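Local coordinates for intracellular protein transport protein USO1 (Saccharomyces cerevisiae S288c, PDB 6LSU) that is required for protein transport from the endoplasmic reticulum to the Golgi complex, acting as a vesicle tether whose globular head is the part described here, at residues K558-I563 with F594-D599; E565-S570 with S581-L586; N598-D603 with M630-A635; V606-L611 with F651-K656. All blocks are in the same frame, centred on the assembly; numbering follows the deposited sequence.

Contact 1: residues K558-I563 with F594-D599; sequences KAIQTI and FKATND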
loop_
_atom_site.group_PDB
_atom_site.type_symbol
_atom_site.label_atom_id
_atom_site.label_comp_id
_atom_site.label_asym_id
_atom_site.label_seq_id
_atom_site.Cartn_x
_atom_site.Cartn_y
_atom_site.Cartn_z
ATOM N N LYS A 558 -39.791 11.159 -7.340
ATOM C CA LYS A 558 -38.448 11.796 -7.467
ATOM C C LYS A 558 -37.435 11.160 -6.498
ATOM O O LYS A 558 -37.863 10.476 -5.556
ATOM C CB LYS A 558 -38.516 13.277 -7.106
ATOM C CG LYS A 558 -38.624 14.243 -8.269
ATOM C CD LYS A 558 -38.660 15.690 -7.785
ATOM C CE LYS A 558 -38.136 16.692 -8.786
ATOM N NZ LYS A 558 -38.501 16.335 -10.179
ATOM N N ALA A 559 -36.137 11.424 -6.688
ATOM C CA ALA A 559 -35.040 10.703 -5.998
ATOM C C ALA A 559 -35.158 10.889 -4.474
ATOM O O ALA A 559 -35.174 9.872 -3.722
ATOM C CB ALA A 559 -33.698 11.183 -6.513
ATOM N N ILE A 560 -35.224 12.141 -4.009
ATOM C CA ILE A 560 -35.149 12.443 -2.562
ATOM C C ILE A 560 -36.353 11.850 -1.812
ATOM O O ILE A 560 -36.204 11.536 -0.626
ATOM C CB ILE A 560 -35.072 13.950 -2.324
ATOM C CG1 ILE A 560 -33.701 14.478 -2.756
ATOM C CG2 ILE A 560 -35.379 14.254 -0.851
ATOM C CD1 ILE A 560 -33.381 15.887 -2.290
ATOM N N GLN A 561 -37.523 11.770 -2.423
ATOM C CA GLN A 561 -38.725 11.210 -1.749
ATOM C C GLN A 561 -38.636 9.675 -1.776
ATOM O O GLN A 561 -38.836 9.045 -0.744
ATOM C CB GLN A 561 -40.013 11.752 -2.382
ATOM C CG GLN A 561 -41.030 12.220 -1.343
ATOM C CD GLN A 561 -40.495 13.356 -0.501
ATOM O OE1 GLN A 561 -40.235 13.211 0.692
ATOM N NE2 GLN A 561 -40.313 14.503 -1.134
ATOM N N THR A 562 -38.238 9.097 -2.892
ATOM C CA THR A 562 -37.908 7.641 -3.007
ATOM C C THR A 562 -36.867 7.190 -1.956
ATOM O O THR A 562 -37.007 6.101 -1.370
ATOM C CB THR A 562 -37.348 7.296 -4.384
ATOM O OG1 THR A 562 -38.146 7.815 -5.448
ATOM C CG2 THR A 562 -37.270 5.798 -4.571
ATOM N N ILE A 563 -35.816 7.952 -1.741
ATOM C CA ILE A 563 -34.756 7.622 -0.732
ATOM C C ILE A 563 -35.398 7.731 0.665
ATOM O O ILE A 563 -35.044 6.883 1.545
ATOM C CB ILE A 563 -33.531 8.563 -0.898
ATOM C CG1 ILE A 563 -32.757 8.226 -2.176
ATOM C CG2 ILE A 563 -32.598 8.542 0.305
ATOM C CD1 ILE A 563 -31.879 9.347 -2.680
ATOM N N PHE A 594 -30.767 24.120 -0.698
ATOM C CA PHE A 594 -32.166 24.619 -0.590
ATOM C C PHE A 594 -33.133 23.761 -1.423
ATOM O O PHE A 594 -34.130 23.315 -0.879
ATOM C CB PHE A 594 -32.201 26.100 -0.972
ATOM C CG PHE A 594 -31.609 26.997 0.088
ATOM C CD1 PHE A 594 -30.258 27.316 0.092
ATOM C CD2 PHE A 594 -32.401 27.512 1.106
ATOM C CE1 PHE A 594 -29.720 28.132 1.082
ATOM C CE2 PHE A 594 -31.862 28.323 2.096
ATOM C CZ PHE A 594 -30.521 28.632 2.082
ATOM N N LYS A 595 -32.878 23.531 -2.697
ATOM C CA LYS A 595 -33.797 22.733 -3.538
ATOM C C LYS A 595 -33.913 21.309 -2.985
ATOM O O LYS A 595 -34.984 20.690 -3.162
ATOM C CB LYS A 595 -33.338 22.660 -5.001
ATOM C CG LYS A 595 -32.994 23.995 -5.650
ATOM C CD LYS A 595 -33.245 24.029 -7.161
ATOM C CE LYS A 595 -32.237 24.859 -7.939
ATOM N NZ LYS A 595 -31.936 26.147 -7.268
ATOM N N ALA A 596 -32.840 20.749 -2.418
ATOM C CA ALA A 596 -32.879 19.378 -1.870
ATOM C C ALA A 596 -33.692 19.405 -0.582
ATOM O O ALA A 596 -34.384 18.393 -0.330
ATOM C CB ALA A 596 -31.493 18.813 -1.654
ATOM N N THR A 597 -33.594 20.488 0.207
ATOM C CA THR A 597 -34.337 20.629 1.481
ATOM C C THR A 597 -35.840 20.726 1.156
ATOM O O THR A 597 -36.642 20.070 1.823
ATOM C CB THR A 597 -33.836 21.808 2.318
ATOM O OG1 THR A 597 -32.537 21.513 2.845
ATOM C CG2 THR A 597 -34.727 22.096 3.511
ATOM N N ASN A 598 -36.205 21.463 0.117
ATOM C CA ASN A 598 -37.611 21.618 -0.321
ATOM C C ASN A 598 -38.170 20.260 -0.751
ATOM O O ASN A 598 -39.379 19.999 -0.479
ATOM C CB ASN A 598 -37.762 22.689 -1.403
ATOM C CG ASN A 598 -37.539 24.083 -0.854
ATOM O OD1 ASN A 598 -37.227 24.262 0.324
ATOM N ND2 ASN A 598 -37.665 25.089 -1.705
ATOM N N ASP A 599 -37.364 19.423 -1.396
ATOM C CA ASP A 599 -37.856 18.123 -1.899
ATOM C C ASP A 599 -38.141 17.278 -0.668
ATOM O O ASP A 599 -39.165 16.573 -0.665
ATOM C CB ASP A 599 -36.868 17.466 -2.858
ATOM C CG ASP A 599 -36.919 18.016 -4.267
ATOM O OD1 ASP A 599 -37.434 19.146 -4.455
ATOM O OD2 ASP A 599 -36.433 17.313 -5.162
#
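Ile-560 pushes its CD1 methyl against Ala-596 on the first turn of helix 594-601, meeting Ala-596 CB at 3.5 Å; the same CD1 also lies 3.3 Å from Ala-596 O. Its chi1 of -71° sets CG1 anti to the carbonyl carbon, and the extended second torsion carries CD1 on across the gap. The side chain crosses that of Asp-599 at about a right angle, with Ile-560 CD1 lying 3.9 Å from Asp-599 CB. Beside this apolar patch, Gln-561 NE2 donates a hydrogen bond to Asp-599 O, which also accepts from Ser-602 OG; the modelled length of the Gln-561 bond is implausibly short, so its exact value is doubtful. Lys-558 also reaches Asp-599 with its aliphatic part, CD standing 3.8 Å from OD2. Here the amine does not pair with the acid, as Lys-558 NZ and Asp-599 OD2 are 5.5 Å apart; instead Arg-543 makes the salt bridge to OD2. Such contacts illustrate how consecutive armadillo repeats stack, since helix 559-568 belongs to ARM 9 and helix 594-601 to ARM 10, and the short segments cross at -49° with axes 9.8 Å apart. Further out, Trp-589 of helix 577-590 touches both Ile-560 and Ala-596. Lys-558 occupies the N-cap position of helix 559-568, and its carbonyl O accepts from Thr-562 N and, at 2.7 Å, from Thr-562 OG1.

Contact 2: residues E565-S570 with S581-L586; sequences ELLTTS and SYLTFL
Tyr-582 lays its ring against the backbone and side chains of helix 559-568, and the rest of the contact is arranged around it. Over one face, offset toward the rim, lie Leu-566 C and Leu-567 N, so that the ring rests on the peptide link between the two leucines. Leu-566 adds an off-centre CH-pi contact, its CB 4.2 Å from the Tyr-582 ring centroid and 30° off the normal. That carbon sits toward the phenolic end, where Leu-566 CB and Tyr-582 CZ are 3.8 Å apart. Ser-570 OG approaches the ring obliquely, 3.7 Å from Tyr-582 CD2.

Leu-567 and Tyr-582 run antiparallel alongside each other, Leu-567 CG passing 3.9 Å from Tyr-582 CB. Having its CG anti to the backbone N (chi1 -167°), Leu-567 crosses Leu-583 at about a right angle. Its CD1 methyl meets Leu-583 CD2 at 3.6 Å, and the same Leu-567 CD1 lies 3.8 Å from Leu-586 CD1. Both helices belong to the armadillo repeat ARM 9 and follow each other in the chain. Helix 622-637 also packs here, Leu-631 on Leu-567 and Leu-627 on Leu-583. No hydrogen bond joins the two segments; every touching residue is buried, which implies that their association rests on shape fit, dispersion and removal of apolar surface from water, with little directional bonding.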
loop_
_atom_site.group_PDB
_atom_site.type_symbol
_atom_site.label_atom_id
_atom_site.label_comp_id
_atom_site.label_asym_id
_atom_site.label_seq_id
_atom_site.Cartn_x
_atom_site.Cartn_y
_atom_site.Cartn_z
ATOM N N GLU A 565 -38.633 7.242 1.656
ATOM C CA GLU A 565 -39.385 5.974 1.806
ATOM C C GLU A 565 -38.403 4.847 2.127
ATOM O O GLU A 565 -38.629 4.146 3.138
ATOM C CB GLU A 565 -40.193 5.660 0.540
ATOM C CG GLU A 565 -41.698 5.562 0.772
ATOM C CD GLU A 565 -42.528 6.353 -0.228
ATOM O OE1 GLU A 565 -42.386 7.606 -0.244
ATOM O OE2 GLU A 565 -43.279 5.717 -1.014
ATOM N N LEU A 566 -37.324 4.697 1.344
ATOM C CA LEU A 566 -36.290 3.644 1.575
ATOM C C LEU A 566 -35.698 3.801 2.979
ATOM O O LEU A 566 -35.612 2.791 3.698
ATOM C CB LEU A 566 -35.218 3.730 0.482
ATOM C CG LEU A 566 -35.664 3.159 -0.858
ATOM C CD1 LEU A 566 -34.756 3.620 -1.997
ATOM C CD2 LEU A 566 -35.782 1.638 -0.783
ATOM N N LEU A 567 -35.340 5.023 3.366
ATOM C CA LEU A 567 -34.789 5.343 4.708
ATOM C C LEU A 567 -35.735 4.799 5.781
ATOM O O LEU A 567 -35.322 3.835 6.489
ATOM C CB LEU A 567 -34.606 6.857 4.840
ATOM C CG LEU A 567 -33.768 7.318 6.017
ATOM C CD1 LEU A 567 -33.806 8.826 6.160
ATOM C CD2 LEU A 567 -34.239 6.662 7.286
ATOM N N THR A 568 -36.945 5.373 5.880
ATOM C CA THR A 568 -37.926 5.094 6.969
ATOM C C THR A 568 -38.135 3.588 7.024
ATOM O O THR A 568 -37.902 3.049 8.105
ATOM C CB THR A 568 -39.265 5.808 6.763
ATOM O OG1 THR A 568 -39.817 5.531 5.470
ATOM C CG2 THR A 568 -39.129 7.301 6.918
ATOM N N THR A 569 -38.393 2.931 5.880
ATOM C CA THR A 569 -38.414 1.446 5.786
ATOM C C THR A 569 -37.156 0.788 6.379
ATOM O O THR A 569 -37.202 -0.437 6.596
ATOM C CB THR A 569 -38.516 0.967 4.341
ATOM O OG1 THR A 569 -39.608 1.561 3.634
ATOM C CG2 THR A 569 -38.647 -0.529 4.222
ATOM N N SER A 570 -36.040 1.517 6.521
ATOM C CA SER A 570 -34.702 0.945 6.847
ATOM C C SER A 570 -34.455 1.068 8.353
ATOM O O SER A 570 -33.487 0.497 8.849
ATOM C CB SER A 570 -33.579 1.600 6.042
ATOM O OG SER A 570 -33.095 2.825 6.626
ATOM N N SER A 581 -26.316 4.785 6.162
ATOM C CA SER A 581 -25.913 5.123 4.788
ATOM C C SER A 581 -26.936 6.092 4.227
ATOM O O SER A 581 -26.508 7.209 3.883
ATOM C CB SER A 581 -25.717 3.885 3.964
ATOM O OG SER A 581 -24.604 3.157 4.454
ATOM N N TYR A 582 -28.229 5.725 4.210
ATOM C CA TYR A 582 -29.333 6.664 3.801
ATOM C C TYR A 582 -29.273 7.949 4.616
ATOM O O TYR A 582 -29.285 9.033 3.991
ATOM C CB TYR A 582 -30.724 6.072 3.979
ATOM C CG TYR A 582 -31.053 4.953 3.027
ATOM C CD1 TYR A 582 -31.108 5.162 1.655
ATOM C CD2 TYR A 582 -31.323 3.680 3.504
ATOM C CE1 TYR A 582 -31.359 4.114 0.772
ATOM C CE2 TYR A 582 -31.612 2.621 2.652
ATOM C CZ TYR A 582 -31.627 2.839 1.270
ATOM O OH TYR A 582 -31.945 1.787 0.432
ATOM N N LEU A 583 -29.179 7.857 5.942
ATOM C CA LEU A 583 -29.302 9.070 6.797
ATOM C C LEU A 583 -28.180 10.060 6.487
ATOM O O LEU A 583 -28.506 11.201 6.072
ATOM C CB LEU A 583 -29.318 8.660 8.273
ATOM C CG LEU A 583 -30.694 8.238 8.765
ATOM C CD1 LEU A 583 -30.577 7.411 10.022
ATOM C CD2 LEU A 583 -31.566 9.460 8.967
ATOM N N THR A 584 -26.920 9.627 6.617
ATOM C CA THR A 584 -25.686 10.425 6.325
ATOM C C THR A 584 -25.733 10.941 4.869
ATOM O O THR A 584 -25.350 12.131 4.612
ATOM C CB THR A 584 -24.436 9.556 6.504
ATOM O OG1 THR A 584 -24.488 8.370 5.687
ATOM C CG2 THR A 584 -24.254 9.091 7.927
ATOM N N PHE A 585 -26.206 10.115 3.935
ATOM C CA PHE A 585 -26.353 10.567 2.539
ATOM C C PHE A 585 -27.305 11.770 2.538
ATOM O O PHE A 585 -26.794 12.902 2.253
ATOM C CB PHE A 585 -26.795 9.429 1.616
ATOM C CG PHE A 585 -26.978 9.882 0.204
ATOM C CD1 PHE A 585 -26.070 10.756 -0.376
ATOM C CD2 PHE A 585 -28.064 9.454 -0.550
ATOM C CE1 PHE A 585 -26.224 11.168 -1.694
ATOM C CE2 PHE A 585 -28.227 9.884 -1.865
ATOM C CZ PHE A 585 -27.313 10.739 -2.427
ATOM N N LEU A 586 -28.588 11.569 2.916
ATOM C CA LEU A 586 -29.592 12.677 2.907
ATOM C C LEU A 586 -29.086 13.892 3.683
ATOM O O LEU A 586 -29.235 14.996 3.125
ATOM C CB LEU A 586 -30.928 12.228 3.482
ATOM C CG LEU A 586 -31.857 11.673 2.412
ATOM C CD1 LEU A 586 -32.989 10.895 3.022
ATOM C CD2 LEU A 586 -32.336 12.794 1.539
#

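Contact 3: residues N598-D603 with M630-A635; sequences NDFLSD and MLLGVA
Phe-600 packs its ring on helix 622-637. A chi1 of 180° puts CG anti to the backbone N, beside the carbonyl carbon, and the second torsion then sets the turn of the ring, with different neighbours at its face and its edge. Leu-631 takes a face: its CD2 methyl lies 4.1 Å from the Phe-600 ring centroid, 27° off the normal, in a CH-pi contact. The other branch of the same leucine bears on the end of the ring, Leu-631 CD1 coming within 3.6 Å of Phe-600 CZ. The Leu-631 side chain crosses that of Phe-600 at a slant.

At the edge, near the ring plane, Ala-635 CB sits 3.5 Å from Phe-600 CD2. Leu-632 CD2 also approaches the edge, more loosely, at 4.4 Å from Phe-600 CE2, although the first bond of that side chain points away from helix 594-601. Leu-601, with CG anti to the carbonyl carbon (chi1 -70°), brings its CD2 to 4.3 Å from Ala-635 CB. Nearby, Ser-602 OG hydrogen-bonds to Asp-599 O at 2.9 Å, its donor tilted from the carbonyl plane.

Leu-590 of helix 577-590 also packs here, touching Phe-600, Leu-631 and Ala-635, as does Leu-610 of helix 604-614, which touches Phe-600 and Leu-631. An aromatic ring from a short first helix, packed against the two longer helices that follow, is consistent with the three-helix build of an armadillo repeat, in this case ARM 10.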
loop_
_atom_site.group_PDB
_atom_site.type_symbol
_atom_site.label_atom_id
_atom_site.label_comp_id
_atom_site.label_asym_id
_atom_site.label_seq_id
_atom_site.Cartn_x
_atom_site.Cartn_y
_atom_site.Cartn_z
ATOM N N ASN A 598 -36.205 21.463 0.117
ATOM C CA ASN A 598 -37.611 21.618 -0.321
ATOM C C ASN A 598 -38.170 20.260 -0.751
ATOM O O ASN A 598 -39.379 19.999 -0.479
ATOM C CB ASN A 598 -37.762 22.689 -1.403
ATOM C CG ASN A 598 -37.539 24.083 -0.854
ATOM O OD1 ASN A 598 -37.227 24.262 0.324
ATOM N ND2 ASN A 598 -37.665 25.089 -1.705
ATOM N N ASP A 599 -37.364 19.423 -1.396
ATOM C CA ASP A 599 -37.856 18.123 -1.899
ATOM C C ASP A 599 -38.141 17.278 -0.668
ATOM O O ASP A 599 -39.165 16.573 -0.665
ATOM C CB ASP A 599 -36.868 17.466 -2.858
ATOM C CG ASP A 599 -36.919 18.016 -4.267
ATOM O OD1 ASP A 599 -37.434 19.146 -4.455
ATOM O OD2 ASP A 599 -36.433 17.313 -5.162
ATOM N N PHE A 600 -37.282 17.387 0.355
ATOM C CA PHE A 600 -37.394 16.582 1.598
ATOM C C PHE A 600 -38.664 16.980 2.370
ATOM O O PHE A 600 -39.467 16.089 2.707
ATOM C CB PHE A 600 -36.147 16.755 2.473
ATOM C CG PHE A 600 -36.187 15.975 3.763
ATOM C CD1 PHE A 600 -36.347 14.601 3.715
ATOM C CD2 PHE A 600 -36.136 16.602 5.002
ATOM C CE1 PHE A 600 -36.377 13.841 4.876
ATOM C CE2 PHE A 600 -36.203 15.860 6.172
ATOM C CZ PHE A 600 -36.288 14.474 6.105
ATOM N N LEU A 601 -38.816 18.289 2.618
ATOM C CA LEU A 601 -39.917 18.958 3.388
ATOM C C LEU A 601 -41.271 18.804 2.696
ATOM O O LEU A 601 -42.264 19.094 3.316
ATOM C CB LEU A 601 -39.608 20.449 3.528
ATOM C CG LEU A 601 -38.447 20.788 4.460
ATOM C CD1 LEU A 601 -38.274 22.276 4.573
ATOM C CD2 LEU A 601 -38.601 20.195 5.827
ATOM N N SER A 602 -41.312 18.400 1.447
ATOM C CA SER A 602 -42.546 18.326 0.640
ATOM C C SER A 602 -43.288 17.033 0.942
ATOM O O SER A 602 -44.126 16.668 0.118
ATOM C CB SER A 602 -42.227 18.400 -0.837
ATOM O OG SER A 602 -41.906 17.109 -1.317
ATOM N N ASP A 603 -42.967 16.328 2.031
ATOM C CA ASP A 603 -43.724 15.092 2.376
ATOM C C ASP A 603 -43.810 14.936 3.885
ATOM O O ASP A 603 -42.942 14.221 4.439
ATOM C CB ASP A 603 -43.135 13.827 1.761
ATOM C CG ASP A 603 -44.027 12.623 1.977
ATOM O OD1 ASP A 603 -44.930 12.710 2.856
ATOM O OD2 ASP A 603 -43.822 11.621 1.253
ATOM N N MET A 630 -30.664 14.697 13.483
ATOM C CA MET A 630 -29.760 15.589 12.702
ATOM C C MET A 630 -30.400 15.930 11.336
ATOM O O MET A 630 -30.372 17.121 10.872
ATOM C CB MET A 630 -28.429 14.896 12.469
ATOM C CG MET A 630 -27.334 15.891 12.202
ATOM S SD MET A 630 -25.811 15.083 11.705
ATOM C CE MET A 630 -25.473 14.132 13.189
ATOM N N LEU A 631 -30.982 14.913 10.688
ATOM C CA LEU A 631 -31.655 15.111 9.392
ATOM C C LEU A 631 -32.649 16.265 9.527
ATOM O O LEU A 631 -32.657 17.188 8.620
ATOM C CB LEU A 631 -32.351 13.806 9.012
ATOM C CG LEU A 631 -32.403 13.504 7.523
ATOM C CD1 LEU A 631 -33.525 12.507 7.194
ATOM C CD2 LEU A 631 -32.601 14.799 6.729
ATOM N N LEU A 632 -33.497 16.215 10.565
ATOM C CA LEU A 632 -34.616 17.175 10.734
ATOM C C LEU A 632 -34.063 18.571 11.035
ATOM O O LEU A 632 -34.545 19.557 10.416
ATOM C CB LEU A 632 -35.528 16.678 11.867
ATOM C CG LEU A 632 -36.244 15.372 11.550
ATOM C CD1 LEU A 632 -36.925 14.824 12.781
ATOM C CD2 LEU A 632 -37.249 15.568 10.413
ATOM N N GLY A 633 -33.114 18.644 11.947
ATOM C CA GLY A 633 -32.356 19.876 12.221
ATOM C C GLY A 633 -31.800 20.477 10.952
ATOM O O GLY A 633 -32.111 21.643 10.680
ATOM N N VAL A 634 -31.034 19.697 10.182
ATOM C CA VAL A 634 -30.320 20.203 8.974
ATOM C C VAL A 634 -31.407 20.674 8.009
ATOM O O VAL A 634 -31.272 21.781 7.489
ATOM C CB VAL A 634 -29.346 19.155 8.372
ATOM C CG1 VAL A 634 -28.946 19.477 6.928
ATOM C CG2 VAL A 634 -28.102 19.000 9.236
ATOM N N ALA A 635 -32.453 19.865 7.812
ATOM C CA ALA A 635 -33.593 20.190 6.921
ATOM C C ALA A 635 -34.179 21.525 7.377
ATOM O O ALA A 635 -34.566 22.341 6.509
ATOM C CB ALA A 635 -34.635 19.099 6.934
#

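Contact 4: residues V606-L611 with F651-K656; sequences VIKSLL and FEFITK
The helical packing of the armadillo repeat ARM 10 continues onto helix 647-658 where Phe-653 meets Ile-607, Lys-608 and Leu-611 of helix 604-614. Its first torsion sets CG anti to the backbone N (chi1 -175°), toward helix 604-614. Ile-607 reaches the ring with the CG2 branch, 3.5 Å from Phe-653 CE1, the two side chains crossing obliquely. Lys-608 contributes carbon only: its CG lies at the ring edge, 4.0 Å from Phe-653 CZ, and the two side chains cross at about a right angle. The short segments run nearly parallel, 14° apart in direction, with axes 11.9 Å from each other, a spacing within this helical-repeat fold that long side chains must bridge. Leu-611 also packs on Phe-653, but the modelled separation of those two is too short to be trusted. Leu-611 CD1 is therefore uncertainly placed, and its approach to Ile-654 CD1, modelled at 3.8 Å, is approximate; Ile-607 CG2 stands looser, 4.4 Å from Ile-654 CD1. Leu-632 of helix 622-637 packs against both Ile-607 and Leu-611, and Phe-645 meets the Phe-653 ring edge-to-face.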
loop_
_atom_site.group_PDB
_atom_site.type_symbol
_atom_site.label_atom_id
_atom_site.label_comp_id
_atom_site.label_asym_id
_atom_site.label_seq_id
_atom_site.Cartn_x
_atom_site.Cartn_y
_atom_site.Cartn_z
ATOM N N VAL A 606 -43.364 11.579 5.895
ATOM C CA VAL A 606 -41.974 11.144 6.194
ATOM C C VAL A 606 -41.503 11.899 7.433
ATOM O O VAL A 606 -41.036 11.224 8.376
ATOM C CB VAL A 606 -41.047 11.318 4.972
ATOM C CG1 VAL A 606 -39.582 11.527 5.357
ATOM C CG2 VAL A 606 -41.184 10.127 4.022
ATOM N N ILE A 607 -41.668 13.220 7.501
ATOM C CA ILE A 607 -41.183 13.962 8.704
ATOM C C ILE A 607 -41.861 13.362 9.938
ATOM O O ILE A 607 -41.170 13.298 10.982
ATOM C CB ILE A 607 -41.404 15.481 8.627
ATOM C CG1 ILE A 607 -40.571 16.125 7.522
ATOM C CG2 ILE A 607 -41.080 16.127 9.960
ATOM C CD1 ILE A 607 -40.891 15.592 6.139
ATOM N N LYS A 608 -43.134 12.926 9.823
ATOM C CA LYS A 608 -43.921 12.353 10.951
ATOM C C LYS A 608 -43.247 11.052 11.380
ATOM O O LYS A 608 -42.838 10.975 12.558
ATOM C CB LYS A 608 -45.412 12.203 10.607
ATOM C CG LYS A 608 -46.178 13.526 10.566
ATOM C CD LYS A 608 -47.683 13.399 10.662
ATOM C CE LYS A 608 -48.370 13.161 9.336
ATOM N NZ LYS A 608 -49.785 12.752 9.526
ATOM N N SER A 609 -43.058 10.096 10.461
ATOM C CA SER A 609 -42.261 8.841 10.710
ATOM C C SER A 609 -40.903 9.132 11.375
ATOM O O SER A 609 -40.512 8.456 12.363
ATOM C CB SER A 609 -42.048 8.132 9.441
ATOM O OG SER A 609 -43.288 7.665 8.935
ATOM N N LEU A 610 -40.144 10.091 10.867
ATOM C CA LEU A 610 -38.801 10.338 11.433
ATOM C C LEU A 610 -38.942 10.848 12.870
ATOM O O LEU A 610 -38.265 10.299 13.763
ATOM C CB LEU A 610 -38.030 11.293 10.521
ATOM C CG LEU A 610 -37.777 10.771 9.106
ATOM C CD1 LEU A 610 -37.057 11.809 8.295
ATOM C CD2 LEU A 610 -37.012 9.465 9.100
ATOM N N LEU A 611 -39.819 11.824 13.104
ATOM C CA LEU A 611 -40.109 12.323 14.474
ATOM C C LEU A 611 -40.590 11.171 15.368
ATOM O O LEU A 611 -40.063 11.004 16.486
ATOM C CB LEU A 611 -41.145 13.431 14.379
ATOM C CG LEU A 611 -40.558 14.834 14.339
ATOM C CD1 LEU A 611 -41.676 15.834 14.171
ATOM C CD2 LEU A 611 -39.766 15.132 15.602
ATOM N N PHE A 651 -40.353 24.689 11.883
ATOM C CA PHE A 651 -39.657 25.087 13.133
ATOM C C PHE A 651 -40.490 24.735 14.362
ATOM O O PHE A 651 -39.917 24.116 15.289
ATOM C CB PHE A 651 -39.363 26.587 13.191
ATOM C CG PHE A 651 -38.711 26.986 14.491
ATOM C CD1 PHE A 651 -37.403 26.625 14.755
ATOM C CD2 PHE A 651 -39.402 27.702 15.456
ATOM C CE1 PHE A 651 -36.791 26.978 15.953
ATOM C CE2 PHE A 651 -38.794 28.055 16.654
ATOM C CZ PHE A 651 -37.488 27.695 16.903
ATOM N N GLU A 652 -41.767 25.159 14.378
ATOM C CA GLU A 652 -42.721 24.909 15.504
ATOM C C GLU A 652 -42.886 23.391 15.635
ATOM O O GLU A 652 -42.781 22.858 16.742
ATOM C CB GLU A 652 -44.086 25.587 15.282
ATOM C CG GLU A 652 -44.062 27.114 15.250
ATOM C CD GLU A 652 -43.895 27.868 16.568
ATOM O OE1 GLU A 652 -43.947 27.242 17.643
ATOM O OE2 GLU A 652 -43.706 29.099 16.521
ATOM N N PHE A 653 -43.070 22.731 14.500
ATOM C CA PHE A 653 -43.333 21.277 14.408
ATOM C C PHE A 653 -42.181 20.478 15.023
ATOM O O PHE A 653 -42.447 19.462 15.680
ATOM C CB PHE A 653 -43.524 20.929 12.939
ATOM C CG PHE A 653 -43.912 19.504 12.684
ATOM C CD1 PHE A 653 -42.954 18.511 12.653
ATOM C CD2 PHE A 653 -45.229 19.165 12.438
ATOM C CE1 PHE A 653 -43.309 17.206 12.373
ATOM C CE2 PHE A 653 -45.581 17.857 12.158
ATOM C CZ PHE A 653 -44.619 16.880 12.131
ATOM N N ILE A 654 -40.935 20.900 14.770
ATOM C CA ILE A 654 -39.690 20.252 15.294
ATOM C C ILE A 654 -39.472 20.649 16.762
ATOM O O ILE A 654 -39.241 19.757 17.590
ATOM C CB ILE A 654 -38.476 20.608 14.399
ATOM C CG1 ILE A 654 -38.469 19.846 13.065
ATOM C CG2 ILE A 654 -37.176 20.414 15.142
ATOM C CD1 ILE A 654 -39.151 18.483 13.099
ATOM N N THR A 655 -39.525 21.939 17.085
ATOM C CA THR A 655 -39.206 22.464 18.439
ATOM C C THR A 655 -40.233 22.003 19.473
ATOM O O THR A 655 -39.802 21.585 20.554
ATOM C CB THR A 655 -39.200 23.993 18.466
ATOM O OG1 THR A 655 -40.333 24.376 17.682
ATOM C CG2 THR A 655 -37.934 24.600 17.907
ATOM N N LYS A 656 -41.534 22.125 19.178
ATOM C CA LYS A 656 -42.605 21.703 20.120
ATOM C C LYS A 656 -42.422 20.206 20.436
ATOM O O LYS A 656 -42.383 19.873 21.634
ATOM C CB LYS A 656 -44.002 22.050 19.581
ATOM C CG LYS A 656 -44.379 23.526 19.692
ATOM C CD LYS A 656 -45.742 23.862 19.093
ATOM C CE LYS A 656 -46.015 25.349 18.971
ATOM N NZ LYS A 656 -46.106 26.020 20.293
#

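The four contacts form one continuous block of helices, all on the same side of the chain's centre. Contact 1 and contact 3 share Asn-598 and Asp-599, and their centres are about 8 Å apart. Contacts 1 and 2 both use helix 559-568; there Ile-563 CG2 meets Leu-586 CD1 at 3.6 Å. Between contacts 2 and 3, Leu-567 CD1 lies 3.8 Å from Leu-631 CD1. Contact 4 joins contact 3, about 9 Å between centres, through Phe-600 CZ and Leu-610 CD1 at 3.5 Å, but does not touch contact 1, whose centre is about 17 Å off. Apolar packing thus runs from ARM 9 through ARM 10 to helix 647-658.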